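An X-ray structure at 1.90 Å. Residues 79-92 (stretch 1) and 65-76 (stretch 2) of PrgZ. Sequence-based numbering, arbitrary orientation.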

# COMPACT_ATOMS: atom_id res chain seq x y z
N VAL A 79 -1.75 7.24 -0.72
CA VAL A 79 -1.62 5.89 -1.26
C VAL A 79 -0.32 5.14 -0.88
O VAL A 79 -0.19 3.94 -1.18
CB VAL A 79 -1.77 5.93 -2.80
CG1 VAL A 79 -0.52 6.46 -3.47
CG2 VAL A 79 -2.13 4.55 -3.33
N ASP A 80 0.61 5.82 -0.22
CA ASP A 80 1.88 5.24 0.25
C ASP A 80 1.82 4.85 1.73
O ASP A 80 1.07 5.45 2.50
CB ASP A 80 3.02 6.24 0.04
CG ASP A 80 2.95 7.38 1.02
OD1 ASP A 80 2.07 8.24 0.80
OD2 ASP A 80 3.72 7.37 2.02
N GLN A 81 2.63 3.86 2.12
CA GLN A 81 2.58 3.32 3.48
C GLN A 81 2.86 4.34 4.57
O GLN A 81 2.18 4.32 5.58
CB GLN A 81 3.52 2.11 3.69
CG GLN A 81 3.42 1.46 5.13
CD GLN A 81 2.00 0.95 5.55
OE1 GLN A 81 1.24 1.64 6.28
NE2 GLN A 81 1.65 -0.26 5.11
N THR A 82 3.85 5.21 4.39
CA THR A 82 4.15 6.19 5.46
C THR A 82 2.98 7.13 5.74
O THR A 82 2.63 7.38 6.90
CB THR A 82 5.39 7.04 5.15
OG1 THR A 82 6.52 6.19 4.89
CG2 THR A 82 5.70 8.01 6.29
N SER A 83 2.39 7.67 4.68
CA SER A 83 1.23 8.56 4.84
C SER A 83 0.03 7.81 5.45
O SER A 83 -0.70 8.34 6.29
CB SER A 83 0.82 9.15 3.50
OG SER A 83 1.90 9.83 2.89
N ILE A 84 -0.16 6.56 5.04
CA ILE A 84 -1.31 5.78 5.48
C ILE A 84 -1.20 5.36 6.95
O ILE A 84 -2.19 5.47 7.68
CB ILE A 84 -1.56 4.59 4.54
CG1 ILE A 84 -2.21 5.11 3.26
CG2 ILE A 84 -2.45 3.54 5.21
CD1 ILE A 84 -2.30 4.07 2.16
N THR A 85 -0.03 4.92 7.40
CA THR A 85 0.21 4.71 8.83
C THR A 85 -0.04 5.98 9.68
O THR A 85 -0.66 5.91 10.75
CB THR A 85 1.62 4.16 9.09
OG1 THR A 85 1.69 2.80 8.64
CG2 THR A 85 1.96 4.21 10.60
N LEU A 86 0.43 7.14 9.21
CA LEU A 86 0.17 8.37 9.96
C LEU A 86 -1.33 8.63 10.03
O LEU A 86 -1.87 8.90 11.11
CB LEU A 86 0.86 9.56 9.32
CG LEU A 86 0.52 10.92 9.94
CD1 LEU A 86 0.91 10.95 11.42
CD2 LEU A 86 1.24 12.02 9.14
N LEU A 87 -2.01 8.55 8.90
CA LEU A 87 -3.45 8.81 8.85
C LEU A 87 -4.24 7.79 9.68
O LEU A 87 -5.24 8.16 10.32
CB LEU A 87 -3.98 8.88 7.40
CG LEU A 87 -3.66 10.14 6.59
CD1 LEU A 87 -4.24 10.02 5.15
CD2 LEU A 87 -4.17 11.40 7.25
N ALA A 88 -3.80 6.54 9.71
CA ALA A 88 -4.46 5.52 10.55
C ALA A 88 -4.36 5.86 12.05
O ALA A 88 -5.16 5.38 12.85
CB ALA A 88 -3.88 4.12 10.27
N ASN A 89 -3.42 6.73 12.41
CA ASN A 89 -3.17 7.11 13.80
C ASN A 89 -3.61 8.53 14.20
O ASN A 89 -3.93 8.77 15.39
CB ASN A 89 -1.70 6.87 14.12
CG ASN A 89 -1.38 5.40 14.25
OD1 ASN A 89 -1.68 4.78 15.27
ND2 ASN A 89 -0.76 4.83 13.22
N VAL A 90 -3.66 9.47 13.25
CA VAL A 90 -4.23 10.79 13.52
C VAL A 90 -5.68 10.94 13.06
O VAL A 90 -6.36 11.88 13.45
CB VAL A 90 -3.32 11.97 13.02
CG1 VAL A 90 -1.94 11.90 13.69
CG2 VAL A 90 -3.20 11.99 11.49
N MET A 91 -6.16 9.99 12.25
CA MET A 91 -7.55 9.95 11.83
C MET A 91 -8.17 8.59 12.17
O MET A 91 -7.50 7.70 12.72
CB MET A 91 -7.68 10.26 10.33
CG MET A 91 -7.26 11.66 9.96
SD MET A 91 -7.78 12.14 8.31
CE MET A 91 -9.53 12.52 8.56
N GLU A 92 -9.46 8.45 11.88
CA GLU A 92 -10.20 7.22 12.13
C GLU A 92 -11.37 7.13 11.16
O GLU A 92 -11.92 8.15 10.75
CB GLU A 92 -10.73 7.20 13.57
CG GLU A 92 -11.43 5.91 13.96
CD GLU A 92 -11.86 5.90 15.40
OE1 GLU A 92 -12.75 6.71 15.77
OE2 GLU A 92 -11.32 5.07 16.15
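Stretch 2 65-76: TAGTPVQSLDPA

A side-chain hydroxyl in the first turn of a helix can give its proton to the N-cap residue and still accept from a neighboring segment, and PrgZ offers a compact example. The helix spans residues 81-90, with Asp80 at its N-cap accepting from Ser83 N through OD2 (3.0 Å). Stretch 2 leaves a strand at 65-66 and continues without regular structure, following the helix from its first turn toward its carboxyl end: Ala66 to Gln71 lie near Thr82 and Ser83, Leu73 near Leu86 and Leu87, and Pro75 near Met91. The closest CA atoms are those of Ser83 and Val70, 5.0 Å apart.

Polar contacts gather at the helix start. Ser83 OG donates to Asp80 OD1 (2.6 Å), which leaves its oxygen free to accept from Gln71 N (2.8 Å) and Ser72 N (3.0 Å); one hydroxyl thus ties the cap to two successive amides of the loop. Beside it, Thr82 OG1 and Thr68 OG1 are 3.0 Å apart. Water 1 bridges Gly67 N and Thr82 OG1, while water 2 donates to both Thr68 OG1 and Asp80 OD2.

Farther along, packing becomes apolar. Leu86 CD2 meets Val70 CG2 at 3.7 Å and Leu73 CD2 at 3.8 Å, Leu87 CD1 lies 4.4 Å from Pro75 CD, and Met91 SD rests 3.8 Å from Pro75 CG.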

# COMPACT_ATOMS: atom_id res chain seq x y z
N THR A 65 10.41 4.85 13.90
CA THR A 65 11.03 5.09 12.61
C THR A 65 10.04 4.99 11.46
O THR A 65 8.98 4.39 11.58
CB THR A 65 12.21 4.12 12.36
OG1 THR A 65 11.73 2.78 12.27
CG2 THR A 65 13.23 4.22 13.48
N ALA A 66 10.44 5.56 10.33
CA ALA A 66 9.64 5.58 9.10
C ALA A 66 10.61 5.42 7.94
O ALA A 66 11.80 5.76 8.08
CB ALA A 66 8.89 6.91 8.99
N GLY A 67 10.12 4.94 6.80
CA GLY A 67 10.97 4.69 5.63
C GLY A 67 11.09 5.86 4.67
O GLY A 67 12.07 5.94 3.92
N THR A 68 10.10 6.75 4.66
CA THR A 68 10.10 7.94 3.79
C THR A 68 9.43 9.11 4.51
O THR A 68 8.77 8.89 5.52
CB THR A 68 9.30 7.71 2.48
OG1 THR A 68 7.89 7.74 2.76
CG2 THR A 68 9.67 6.38 1.77
N PRO A 69 9.58 10.34 3.98
CA PRO A 69 8.75 11.43 4.48
C PRO A 69 7.28 11.19 4.21
O PRO A 69 6.92 10.37 3.36
CB PRO A 69 9.24 12.65 3.69
CG PRO A 69 10.65 12.25 3.21
CD PRO A 69 10.51 10.80 2.93
N VAL A 70 6.42 11.87 4.96
CA VAL A 70 4.99 11.85 4.71
C VAL A 70 4.74 12.46 3.35
O VAL A 70 5.35 13.47 3.02
CB VAL A 70 4.24 12.63 5.80
CG1 VAL A 70 2.80 12.89 5.40
CG2 VAL A 70 4.32 11.87 7.14
N GLN A 71 3.88 11.83 2.54
CA GLN A 71 3.58 12.30 1.19
C GLN A 71 2.21 12.99 1.07
O GLN A 71 2.07 13.93 0.28
CB GLN A 71 3.64 11.14 0.22
CG GLN A 71 4.94 10.40 0.20
CD GLN A 71 6.07 11.27 -0.31
OE1 GLN A 71 5.98 11.84 -1.39
NE2 GLN A 71 7.14 11.38 0.47
N SER A 72 1.22 12.53 1.84
CA SER A 72 -0.11 13.11 1.83
C SER A 72 -0.73 13.14 3.23
O SER A 72 -0.48 12.24 4.05
CB SER A 72 -1.02 12.32 0.87
OG SER A 72 -2.36 12.75 0.95
N LEU A 73 -1.51 14.19 3.50
CA LEU A 73 -2.32 14.29 4.71
C LEU A 73 -3.82 14.24 4.39
O LEU A 73 -4.65 14.61 5.23
CB LEU A 73 -1.98 15.58 5.46
CG LEU A 73 -0.53 15.78 5.89
CD1 LEU A 73 -0.36 17.17 6.50
CD2 LEU A 73 -0.13 14.70 6.87
N ASP A 74 -4.16 13.80 3.18
CA ASP A 74 -5.54 13.79 2.70
C ASP A 74 -5.96 12.36 2.35
O ASP A 74 -5.41 11.75 1.43
CB ASP A 74 -5.67 14.70 1.48
CG ASP A 74 -7.10 14.82 0.96
OD1 ASP A 74 -8.05 14.19 1.49
OD2 ASP A 74 -7.28 15.55 -0.04
N PRO A 75 -6.98 11.82 3.05
CA PRO A 75 -7.53 10.50 2.74
C PRO A 75 -7.77 10.25 1.25
O PRO A 75 -7.56 9.13 0.76
CB PRO A 75 -8.87 10.50 3.49
CG PRO A 75 -8.63 11.36 4.66
CD PRO A 75 -7.71 12.46 4.17
N ALA A 76 -8.23 11.27 0.54
CA ALA A 76 -8.54 11.12 -0.87
C ALA A 76 -7.30 10.87 -1.72
O ALA A 76 -7.40 10.22 -2.75
CB ALA A 76 -9.30 12.35 -1.38
O HOH W 1 7.28 4.44 6.93
O HOH W 2 5.82 5.79 1.81